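Local atomic coordinates of paenibacillus xanthan lyase (Paenibacillus, PDB entry 6F2P), a protein that cleaves the polysaccharide xanthan as a lyase of EC class 4.2.2.12 and binds several calcium ions along its multidomain chain. Residues S760-Y768 with L811-Y819; A790-N801 with G888-F896. All coordinates share one frame; numbering follows the deposited sequence.

Two contacts lie in a calcium-binding beta-sandwich built from strands 768-769 to 891-900. From the N terminus, the proline-rich linker 760-768 comes first and then 790-801; strand 806-813 follows, running into 811-819, which closes contact 1 back onto the linker. The chain reaches 888-896 much later, closing contact 2 onto 790-801. The two loops therefore cross, with segments alternating along the sequence. Contact 1 brings the linker against the turn between strands 806-813 and 817-826, which belong to different sheets, while contact 2 pairs strands 794-798 and 891-900 within one sheet. They meet where the backbone of Y768 pairs with that of F896.

Contact 1 of 2, residues S760-Y768 with L811-Y819; sequences SPIPIPNPY and LDVTQPGTY
Y768 lies against L811 and D812 where the proline-rich segment 760-768 enters the sandwich, an example of a linker held by a few well-placed groups. From its CB, 4.2 Å from L811 CD2, the side chain runs into a ring with that same methyl over one face, a CH-pi contact 3.9 Å from the centroid; P765 O lies over the opposite face. CD2 meets L811 CG, CE2 comes near L811 CB, and finally OH donates to D812 O at 2.7 Å, from above the carbonyl plane. A phenylalanine here would probably keep the ring packing but leave D812 O without this donor. Nearer the N terminus, I762 O is gripped from opposite faces of its plane by T814 OG1 at 2.6 Å and by Q815 NE2 at 2.8 Å, the latter nearly straight at 168°. A bend at chi2 (-63°) folds Q815 back to make that bond. Between these polar points I764 CD1 reaches V813 CG1 and the phenol end of Y819, whose OH bonds Q815 O. Prolines strip every other N-H from 761-765 and I762 N turns to water; between these segments side chains make the polar bonds, while Y768 pairs by backbone with F896.

Contact 2 of 2, residues A790-N801 with G888-F896; sequences ASGGKKLGFNNN and GYKLMLDNF. With CA (calcium ion), chain C; CA (calcium ion), chain D.
L796 and L893 form an antiparallel hydrogen-bonded pair, with L796 N to L893 O at 2.6 Å and L893 N to L796 O at 2.7 Å. The tight part includes F798, whose ring has L891 CD2 over one face at 4.1 Å from the centroid, while CZ meets L893 CD2 obliquely. On the other face M892 SD rests 3.5 Å from K795 CE, and bare G797 makes room for the M892 methyl. At the other end of the pairing a calcium ion joins S791 O and K794 O to D894 O and OD1, with E769 and E771 completing the site. D894 CG lies anti to the backbone N (chi1 -172°), which brings OD1 to the metal at 2.3 Å and leaves the syn lone pair of OD2 for S791 N at 2.6 Å; OD2 also pairs with R824. Beyond F798 the segments diverge and loosen: K890 NZ spans 3.1 Å to N799 OD1, though N799 is bonded more strongly to T781, a water joins N800 O to Y889 N, and N801 OD1 binds a second calcium ion with D780 and D805. Strand 794-798 lies between 783-786 and 891-900, whose classic bulge at D894 and N895 faces R824 of strand 817-826, with L877 of strand 871-882 packed on L893.

Contact 1 of 2, residues S760-Y768 with L811-Y819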
loop_
_atom_site.group_PDB
_atom_site.type_symbol
_atom_site.label_atom_id
_atom_site.label_comp_id
_atom_site.label_asym_id
_atom_site.label_seq_id
_atom_site.Cartn_x
_atom_site.Cartn_y
_atom_site.Cartn_z
ATOM N N SER A 760 9.635 11.156 29.587
ATOM C CA SER A 760 10.784 12.024 29.756
ATOM C C SER A 760 11.199 12.477 28.368
ATOM O O SER A 760 11.050 11.725 27.397
ATOM C CB SER A 760 11.929 11.285 30.451
ATOM O OG SER A 760 11.499 10.714 31.673
ATOM N N PRO A 761 11.693 13.715 28.264
ATOM C CA PRO A 761 12.245 14.221 27.004
ATOM C C PRO A 761 13.240 13.229 26.413
ATOM O O PRO A 761 13.931 12.538 27.152
ATOM C CB PRO A 761 12.939 15.532 27.416
ATOM C CG PRO A 761 12.867 15.589 28.954
ATOM C CD PRO A 761 11.707 14.731 29.330
ATOM N N ILE A 762 13.285 13.136 25.091
ATOM C CA ILE A 762 14.130 12.157 24.422
ATOM C C ILE A 762 15.403 12.837 23.951
ATOM O O ILE A 762 15.387 13.577 22.970
ATOM C CB ILE A 762 13.403 11.533 23.209
ATOM C CG1 ILE A 762 12.121 10.830 23.657
ATOM C CG2 ILE A 762 14.306 10.559 22.467
ATOM C CD1 ILE A 762 11.380 10.159 22.520
ATOM N N PRO A 763 16.518 12.597 24.654
ATOM C CA PRO A 763 17.764 13.304 24.321
ATOM C C PRO A 763 18.328 12.834 22.985
ATOM O O PRO A 763 17.866 11.814 22.456
ATOM C CB PRO A 763 18.698 12.921 25.469
ATOM C CG PRO A 763 18.180 11.605 25.949
ATOM C CD PRO A 763 16.694 11.631 25.753
ATOM N N ILE A 764 19.291 13.572 22.440
ATOM C CA ILE A 764 19.911 13.192 21.177
ATOM C C ILE A 764 20.611 11.848 21.331
ATOM O O ILE A 764 21.560 11.724 22.098
ATOM C CB ILE A 764 20.933 14.237 20.721
ATOM C CG1 ILE A 764 20.256 15.596 20.529
ATOM C CG2 ILE A 764 21.622 13.786 19.459
ATOM C CD1 ILE A 764 19.132 15.591 19.499
ATOM N N PRO A 765 20.139 10.827 20.603
ATOM C CA PRO A 765 20.654 9.460 20.750
ATOM C C PRO A 765 22.104 9.288 20.291
ATOM O O PRO A 765 22.367 8.481 19.403
ATOM C CB PRO A 765 19.720 8.642 19.851
ATOM C CG PRO A 765 19.236 9.606 18.845
ATOM C CD PRO A 765 19.080 10.908 19.581
ATOM N N ASN A 766 23.028 10.029 20.891
ATOM C CA ASN A 766 24.443 9.914 20.555
ATOM C C ASN A 766 25.066 8.658 21.150
ATOM O O ASN A 766 24.777 8.309 22.291
ATOM C CB ASN A 766 25.211 11.154 21.033
ATOM C CG ASN A 766 25.017 12.354 20.115
ATOM O OD1 ASN A 766 24.974 12.214 18.889
ATOM N ND2 ASN A 766 24.901 13.540 20.705
ATOM N N PRO A 767 25.908 7.962 20.367
ATOM C CA PRO A 767 26.184 8.288 18.963
ATOM C C PRO A 767 25.181 7.621 18.018
ATOM O O PRO A 767 24.556 6.623 18.387
ATOM C CB PRO A 767 27.578 7.699 18.745
ATOM C CG PRO A 767 27.597 6.501 19.633
ATOM C CD PRO A 767 26.749 6.846 20.846
ATOM N N TYR A 768 25.020 8.181 16.822
ATOM C CA TYR A 768 24.199 7.570 15.793
ATOM C C TYR A 768 25.089 6.573 15.062
ATOM O O TYR A 768 25.895 6.973 14.226
ATOM C CB TYR A 768 23.739 8.622 14.784
ATOM C CG TYR A 768 22.730 9.642 15.275
ATOM C CD1 TYR A 768 23.137 10.810 15.910
ATOM C CD2 TYR A 768 21.373 9.461 15.054
ATOM C CE1 TYR A 768 22.217 11.751 16.336
ATOM C CE2 TYR A 768 20.449 10.393 15.474
ATOM C CZ TYR A 768 20.876 11.534 16.116
ATOM O OH TYR A 768 19.953 12.462 16.536
ATOM N N LEU A 811 18.652 10.286 9.997
ATOM C CA LEU A 811 18.879 10.361 11.432
ATOM C C LEU A 811 17.688 11.022 12.108
ATOM O O LEU A 811 17.152 12.018 11.610
ATOM C CB LEU A 811 20.145 11.168 11.734
ATOM C CG LEU A 811 21.534 10.562 11.488
ATOM C CD1 LEU A 811 21.760 10.187 10.017
ATOM C CD2 LEU A 811 22.615 11.532 11.974
ATOM N N ASP A 812 17.270 10.466 13.238
ATOM C CA ASP A 812 16.204 11.070 14.025
ATOM C C ASP A 812 16.782 12.107 14.999
ATOM O O ASP A 812 17.362 11.748 16.025
ATOM C CB ASP A 812 15.437 9.993 14.792
ATOM C CG ASP A 812 14.172 10.524 15.439
ATOM O OD1 ASP A 812 13.941 11.756 15.388
ATOM O OD2 ASP A 812 13.411 9.707 16.007
ATOM N N VAL A 813 16.631 13.387 14.669
ATOM C CA VAL A 813 17.077 14.460 15.551
ATOM C C VAL A 813 15.941 14.814 16.509
ATOM O O VAL A 813 15.014 15.552 16.156
ATOM C CB VAL A 813 17.515 15.701 14.754
ATOM C CG1 VAL A 813 17.981 16.822 15.695
ATOM C CG2 VAL A 813 18.611 15.327 13.760
ATOM N N THR A 814 16.029 14.285 17.726
ATOM C CA THR A 814 14.904 14.280 18.660
ATOM C C THR A 814 14.701 15.576 19.434
ATOM O O THR A 814 13.677 15.748 20.095
ATOM C CB THR A 814 15.054 13.142 19.671
ATOM O OG1 THR A 814 16.207 13.384 20.486
ATOM C CG2 THR A 814 15.215 11.807 18.945
ATOM N N GLN A 815 15.681 16.474 19.369
ATOM C CA GLN A 815 15.597 17.764 20.052
ATOM C C GLN A 815 16.028 18.867 19.105
ATOM O O GLN A 815 17.161 18.864 18.623
ATOM C CB GLN A 815 16.489 17.793 21.303
ATOM C CG GLN A 815 16.104 16.786 22.365
ATOM C CD GLN A 815 14.712 17.039 22.913
ATOM O OE1 GLN A 815 14.234 18.174 22.927
ATOM N NE2 GLN A 815 14.056 15.982 23.370
ATOM N N PRO A 816 15.130 19.821 18.838
ATOM C CA PRO A 816 15.492 20.947 17.975
ATOM C C PRO A 816 16.651 21.725 18.578
ATOM O O PRO A 816 16.732 21.846 19.797
ATOM C CB PRO A 816 14.222 21.806 17.968
ATOM C CG PRO A 816 13.489 21.417 19.208
ATOM C CD PRO A 816 13.783 19.968 19.414
ATOM N N GLY A 817 17.539 22.228 17.730
ATOM C CA GLY A 817 18.645 23.046 18.176
ATOM C C GLY A 817 19.668 23.212 17.075
ATOM O O GLY A 817 19.516 22.659 15.986
ATOM N N THR A 818 20.712 23.985 17.354
ATOM C CA THR A 818 21.843 24.085 16.448
ATOM C C THR A 818 22.978 23.200 16.950
ATOM O O THR A 818 23.547 23.443 18.009
ATOM C CB THR A 818 22.332 25.531 16.322
ATOM O OG1 THR A 818 21.317 26.320 15.694
ATOM C CG2 THR A 818 23.607 25.597 15.495
ATOM N N TYR A 819 23.302 22.162 16.192
ATOM C CA TYR A 819 24.310 21.212 16.629
ATOM C C TYR A 819 25.541 21.222 15.732
ATOM O O TYR A 819 25.456 21.388 14.512
ATOM C CB TYR A 819 23.730 19.792 16.699
ATOM C CG TYR A 819 22.545 19.652 17.625
ATOM C CD1 TYR A 819 22.719 19.499 18.995
ATOM C CD2 TYR A 819 21.250 19.678 17.131
ATOM C CE1 TYR A 819 21.635 19.376 19.843
ATOM C CE2 TYR A 819 20.159 19.554 17.973
ATOM C CZ TYR A 819 20.355 19.403 19.324
ATOM O OH TYR A 819 19.264 19.281 20.155
HETATM O O HOH W 1 11.326 14.158 23.759
#

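Contact 2 of 2, residues A790-N801 with G888-F896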
loop_
_atom_site.group_PDB
_atom_site.type_symbol
_atom_site.label_atom_id
_atom_site.label_comp_id
_atom_site.label_asym_id
_atom_site.label_seq_id
_atom_site.Cartn_x
_atom_site.Cartn_y
_atom_site.Cartn_z
ATOM N N ALA A 790 35.936 0.153 17.177
ATOM C CA ALA A 790 34.869 1.005 16.686
ATOM C C ALA A 790 33.720 1.055 17.672
ATOM O O ALA A 790 33.463 0.091 18.408
ATOM C CB ALA A 790 34.378 0.518 15.343
ATOM N N SER A 791 33.046 2.197 17.685
ATOM C CA SER A 791 31.836 2.381 18.463
ATOM C C SER A 791 30.800 1.328 18.069
ATOM O O SER A 791 30.447 1.195 16.894
ATOM C CB SER A 791 31.278 3.774 18.205
ATOM O OG SER A 791 30.333 4.146 19.188
ATOM N N GLY A 792 30.327 0.569 19.052
ATOM C CA GLY A 792 29.362 -0.484 18.804
ATOM C C GLY A 792 30.003 -1.728 18.215
ATOM O O GLY A 792 29.317 -2.693 17.873
ATOM N N GLY A 793 31.325 -1.700 18.085
ATOM C CA GLY A 793 32.065 -2.835 17.564
ATOM C C GLY A 793 31.883 -3.025 16.073
ATOM O O GLY A 793 32.264 -4.058 15.525
ATOM N N LYS A 794 31.299 -2.031 15.413
ATOM C CA LYS A 794 31.060 -2.112 13.977
ATOM C C LYS A 794 31.344 -0.788 13.286
ATOM O O LYS A 794 31.106 0.282 13.841
ATOM C CB LYS A 794 29.621 -2.548 13.691
ATOM C CG LYS A 794 29.271 -3.948 14.179
ATOM C CD LYS A 794 27.816 -4.284 13.893
ATOM C CE LYS A 794 27.493 -5.712 14.306
ATOM N NZ LYS A 794 28.328 -6.698 13.561
ATOM N N LYS A 795 31.862 -0.867 12.069
ATOM C CA LYS A 795 32.057 0.318 11.249
ATOM C C LYS A 795 31.405 0.094 9.878
ATOM O O LYS A 795 31.167 -1.048 9.478
ATOM C CB LYS A 795 33.548 0.627 11.109
ATOM C CG LYS A 795 34.339 -0.489 10.455
ATOM C CD LYS A 795 35.841 -0.324 10.632
ATOM C CE LYS A 795 36.583 -1.463 9.943
ATOM N NZ LYS A 795 37.937 -1.678 10.504
ATOM N N LEU A 796 31.102 1.178 9.169
ATOM C CA LEU A 796 30.478 1.073 7.852
ATOM C C LEU A 796 31.470 1.435 6.758
ATOM O O LEU A 796 31.916 2.584 6.665
ATOM C CB LEU A 796 29.236 1.967 7.749
ATOM C CG LEU A 796 28.406 1.737 6.483
ATOM C CD1 LEU A 796 27.941 0.299 6.442
ATOM C CD2 LEU A 796 27.224 2.687 6.383
ATOM N N GLY A 797 31.813 0.449 5.934
ATOM C CA GLY A 797 32.778 0.645 4.869
ATOM C C GLY A 797 32.087 1.074 3.600
ATOM O O GLY A 797 31.365 0.296 2.988
ATOM N N PHE A 798 32.288 2.327 3.213
ATOM C CA PHE A 798 31.783 2.806 1.938
ATOM C C PHE A 798 32.573 2.095 0.854
ATOM O O PHE A 798 33.732 1.744 1.065
ATOM C CB PHE A 798 31.989 4.315 1.792
ATOM C CG PHE A 798 31.056 5.146 2.621
ATOM C CD1 PHE A 798 30.462 4.630 3.769
ATOM C CD2 PHE A 798 30.766 6.451 2.249
ATOM C CE1 PHE A 798 29.600 5.407 4.541
ATOM C CE2 PHE A 798 29.902 7.236 3.009
ATOM C CZ PHE A 798 29.318 6.713 4.158
ATOM N N ASN A 799 31.952 1.884 -0.299
ATOM C CA ASN A 799 32.640 1.273 -1.433
ATOM C C ASN A 799 32.699 2.214 -2.621
ATOM O O ASN A 799 32.880 1.779 -3.756
ATOM C CB ASN A 799 31.963 -0.034 -1.824
ATOM C CG ASN A 799 32.276 -1.147 -0.855
ATOM O OD1 ASN A 799 33.443 -1.444 -0.598
ATOM N ND2 ASN A 799 31.237 -1.757 -0.290
ATOM N N ASN A 800 32.543 3.503 -2.336
ATOM C CA ASN A 800 32.498 4.550 -3.347
ATOM C C ASN A 800 33.651 4.499 -4.344
ATOM O O ASN A 800 34.818 4.455 -3.946
ATOM C CB ASN A 800 32.425 5.916 -2.670
ATOM C CG ASN A 800 31.223 6.040 -1.749
ATOM O OD1 ASN A 800 30.799 5.059 -1.134
ATOM N ND2 ASN A 800 30.659 7.242 -1.658
ATOM N N ASN A 801 33.290 4.503 -5.634
ATOM C CA ASN A 801 34.212 4.335 -6.764
ATOM C C ASN A 801 34.860 5.616 -7.215
ATOM O O ASN A 801 36.012 5.619 -7.626
ATOM C CB ASN A 801 33.469 3.826 -8.005
ATOM C CG ASN A 801 32.829 2.491 -7.802
ATOM O OD1 ASN A 801 31.640 2.322 -8.076
ATOM N ND2 ASN A 801 33.610 1.516 -7.347
ATOM N N GLY A 888 41.907 4.540 -2.864
ATOM C CA GLY A 888 40.762 4.957 -3.646
ATOM C C GLY A 888 39.902 5.964 -2.908
ATOM O O GLY A 888 40.411 6.841 -2.210
ATOM N N TYR A 889 38.591 5.822 -3.047
ATOM C CA TYR A 889 37.664 6.827 -2.550
ATOM C C TYR A 889 36.793 6.325 -1.402
ATOM O O TYR A 889 35.833 6.992 -1.010
ATOM C CB TYR A 889 36.760 7.307 -3.685
ATOM C CG TYR A 889 37.478 7.944 -4.853
ATOM C CD1 TYR A 889 37.850 7.192 -5.966
ATOM C CD2 TYR A 889 37.768 9.302 -4.858
ATOM C CE1 TYR A 889 38.493 7.779 -7.054
ATOM C CE2 TYR A 889 38.415 9.899 -5.936
ATOM C CZ TYR A 889 38.776 9.134 -7.029
ATOM O OH TYR A 889 39.418 9.735 -8.089
ATOM N N LYS A 890 37.123 5.159 -0.859
ATOM C CA LYS A 890 36.286 4.554 0.175
ATOM C C LYS A 890 36.362 5.265 1.525
ATOM O O LYS A 890 36.947 6.347 1.649
ATOM C CB LYS A 890 36.591 3.062 0.316
ATOM C CG LYS A 890 36.312 2.283 -0.962
ATOM C CD LYS A 890 36.521 0.788 -0.782
ATOM C CE LYS A 890 36.223 0.050 -2.079
ATOM N NZ LYS A 890 36.220 -1.422 -1.880
ATOM N N LEU A 891 35.756 4.654 2.535
ATOM C CA LEU A 891 35.678 5.279 3.845
ATOM C C LEU A 891 35.195 4.267 4.868
ATOM O O LEU A 891 34.370 3.403 4.557
ATOM C CB LEU A 891 34.716 6.465 3.789
ATOM C CG LEU A 891 34.448 7.295 5.045
ATOM C CD1 LEU A 891 35.691 8.068 5.472
ATOM C CD2 LEU A 891 33.287 8.245 4.794
ATOM N N MET A 892 35.726 4.365 6.081
ATOM C CA MET A 892 35.263 3.542 7.190
ATOM C C MET A 892 34.529 4.410 8.213
ATOM O O MET A 892 35.139 4.932 9.151
ATOM C CB MET A 892 36.439 2.818 7.855
ATOM C CG MET A 892 36.997 1.650 7.057
ATOM S SD MET A 892 35.855 0.254 6.976
ATOM C CE MET A 892 36.437 -0.546 5.483
ATOM N N LEU A 893 33.220 4.563 8.029
ATOM C CA LEU A 893 32.405 5.409 8.900
ATOM C C LEU A 893 31.941 4.668 10.160
ATOM O O LEU A 893 31.305 3.618 10.072
ATOM C CB LEU A 893 31.205 5.940 8.114
ATOM C CG LEU A 893 30.160 6.823 8.800
ATOM C CD1 LEU A 893 30.792 8.045 9.450
ATOM C CD2 LEU A 893 29.124 7.243 7.767
ATOM N N ASP A 894 32.254 5.215 11.331
ATOM C CA ASP A 894 31.865 4.567 12.582
ATOM C C ASP A 894 30.534 5.110 13.084
ATOM O O ASP A 894 29.606 4.342 13.333
ATOM C CB ASP A 894 32.958 4.716 13.655
ATOM C CG ASP A 894 32.670 3.894 14.920
ATOM O OD1 ASP A 894 31.675 3.131 14.930
ATOM O OD2 ASP A 894 33.444 3.998 15.900
ATOM N N ASN A 895 30.444 6.431 13.234
ATOM C CA ASN A 895 29.209 7.047 13.712
ATOM C C ASN A 895 29.117 8.550 13.459
ATOM O O ASN A 895 30.032 9.155 12.905
ATOM C CB ASN A 895 28.977 6.738 15.199
ATOM C CG ASN A 895 30.040 7.340 16.110
ATOM O OD1 ASN A 895 30.638 8.371 15.805
ATOM N ND2 ASN A 895 30.268 6.696 17.249
ATOM N N PHE A 896 27.991 9.130 13.859
ATOM C CA PHE A 896 27.836 10.573 13.923
ATOM C C PHE A 896 27.553 10.945 15.374
ATOM O O PHE A 896 27.006 10.144 16.132
ATOM C CB PHE A 896 26.661 11.046 13.066
ATOM C CG PHE A 896 26.881 10.918 11.583
ATOM C CD1 PHE A 896 27.696 11.814 10.913
ATOM C CD2 PHE A 896 26.244 9.922 10.857
ATOM C CE1 PHE A 896 27.893 11.711 9.554
ATOM C CE2 PHE A 896 26.433 9.814 9.487
ATOM C CZ PHE A 896 27.263 10.712 8.836
HETATM CA CA CA C . 29.721 1.989 14.884
HETATM CA CA CA D . 30.194 4.427 -8.143
HETATM O O HOH W 2 37.667 3.733 -4.034
#